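Bm4233, isoform b (Brugia malayi, PDB 6ANY) is a secreted venom allergen-like protein of the CAP superfamily, studied as a vaccine candidate for lymphatic filariasis, that probably binds sterols and takes part in lipid transport. Local coordinates at residues V17-K22 with A99-G104. Residues are numbered along the deposited sequence; the frame is centred on the assembly and turned at random.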
# COMPACT_ATOMS: atom_id res chain seq x y z
N VAL A 17 5.18 1.35 -6.81
CA VAL A 17 5.93 0.31 -6.10
C VAL A 17 7.12 0.88 -5.33
O VAL A 17 7.36 0.51 -4.18
CB VAL A 17 6.40 -0.80 -7.09
CG1 VAL A 17 7.42 -1.71 -6.46
CG2 VAL A 17 5.23 -1.65 -7.51
N ARG A 18 7.86 1.77 -5.98
CA ARG A 18 9.01 2.40 -5.43
C ARG A 18 8.63 3.24 -4.24
O ARG A 18 9.29 3.09 -3.17
CB ARG A 18 9.73 3.29 -6.48
CG ARG A 18 10.44 2.42 -7.50
CD ARG A 18 10.78 3.12 -8.79
NE ARG A 18 11.32 2.17 -9.79
CZ ARG A 18 11.67 2.49 -11.05
NH1 ARG A 18 11.58 3.75 -11.54
NH2 ARG A 18 12.12 1.52 -11.83
N GLN A 19 7.55 4.02 -4.35
CA GLN A 19 7.06 4.79 -3.19
C GLN A 19 6.64 3.91 -1.99
O GLN A 19 7.03 4.17 -0.86
CB GLN A 19 5.88 5.75 -3.55
CG GLN A 19 5.27 6.46 -2.34
CD GLN A 19 3.96 7.18 -2.66
OE1 GLN A 19 3.00 6.53 -3.11
NE2 GLN A 19 3.92 8.49 -2.45
N ASN A 20 5.83 2.91 -2.24
CA ASN A 20 5.31 2.06 -1.15
C ASN A 20 6.47 1.29 -0.48
O ASN A 20 6.48 1.17 0.71
CB ASN A 20 4.24 1.11 -1.68
CG ASN A 20 3.28 0.61 -0.59
OD1 ASN A 20 2.15 0.20 -0.95
ND2 ASN A 20 3.72 0.55 0.72
N ASN A 21 7.49 0.91 -1.25
CA ASN A 21 8.63 0.17 -0.72
C ASN A 21 9.54 1.12 0.02
O ASN A 21 10.13 0.75 1.03
CB ASN A 21 9.42 -0.54 -1.78
CG ASN A 21 8.82 -1.81 -2.22
OD1 ASN A 21 8.12 -2.50 -1.43
ND2 ASN A 21 9.03 -2.14 -3.49
N LYS A 22 9.70 2.33 -0.48
CA LYS A 22 10.41 3.37 0.29
C LYS A 22 9.77 3.64 1.66
O LYS A 22 10.47 3.69 2.70
CB LYS A 22 10.49 4.67 -0.48
CG LYS A 22 11.07 5.82 0.32
CD LYS A 22 11.35 6.99 -0.63
CE LYS A 22 11.87 8.26 0.06
NZ LYS A 22 12.69 9.10 -0.86
N ALA A 99 -1.26 9.87 -9.94
CA ALA A 99 -2.43 9.41 -9.14
C ALA A 99 -2.05 8.40 -8.06
O ALA A 99 -2.47 8.54 -6.90
CB ALA A 99 -3.48 8.83 -10.01
N GLY A 100 -1.23 7.40 -8.43
CA GLY A 100 -0.85 6.33 -7.51
C GLY A 100 -0.06 6.79 -6.33
O GLY A 100 -0.33 6.39 -5.20
N THR A 101 0.84 7.75 -6.55
CA THR A 101 1.72 8.24 -5.51
C THR A 101 1.00 9.26 -4.62
O THR A 101 1.31 9.42 -3.41
CB THR A 101 3.03 8.84 -6.08
OG1 THR A 101 2.75 9.79 -7.14
CG2 THR A 101 3.96 7.75 -6.54
N GLU A 102 0.07 10.00 -5.20
CA GLU A 102 -0.74 10.86 -4.40
C GLU A 102 -1.64 10.02 -3.49
O GLU A 102 -1.86 10.37 -2.30
CB GLU A 102 -1.60 11.79 -5.28
CG GLU A 102 -0.86 13.02 -5.84
CD GLU A 102 -0.24 13.85 -4.69
OE1 GLU A 102 -0.97 14.46 -3.89
OE2 GLU A 102 0.99 13.75 -4.51
N ALA A 103 -2.21 8.95 -4.05
CA ALA A 103 -3.00 8.06 -3.24
C ALA A 103 -2.21 7.39 -2.11
O ALA A 103 -2.74 7.18 -1.04
CB ALA A 103 -3.64 6.99 -4.10
N GLY A 104 -0.96 7.08 -2.34
CA GLY A 104 -0.13 6.35 -1.36
C GLY A 104 0.18 7.31 -0.27
O GLY A 104 0.14 6.97 0.90
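Q19 reaches from one helix to the other and lays its amide against the backbone of T101. Its NE2 donates a hydrogen bond to T101 O over 2.9 Å. The bond is fairly straight, with an N-H...O angle of 159°. The acceptor lies almost in the plane of the Q19 amide, while NE2 is tilted somewhat from the carbonyl plane of T101. Q19 has CG anti to its backbone N (chi1 175°) and runs on extended, so the chain reaches across to the neighbouring helix, whose axis passes 9.7 Å away at closest approach.

The other end of the amide is turned to the helix backbone. Q19 OE1 lies 3.2 Å from T101 CA. It also comes within 3.6 Å of G104 CA, one turn further on. G104 has no side chain, so the amide oxygen can come close to the helix backbone there. T101 turns its methyl to the Q19 chain, and CG2 stands 3.8 Å from Q19 OE1. The T101 hydroxyl makes a weak hydrogen bond to T98 O, just before the helix begins.

Little surface is buried here, and Q19 supplies most of it. The two segments run nearly parallel, at 20°. Beside this bridge, N20 and A99 pack on strands 145-153 and 159-167, and N20 ND2 bonds to M138 O. Q12 OE1, two turns before Q19 on the same helix, accepts a bond from G100 N and ties the two helices a second time. The contact thus joins helices 10-28 and 99-108 in the alpha-beta-alpha sandwich of the CAP domain.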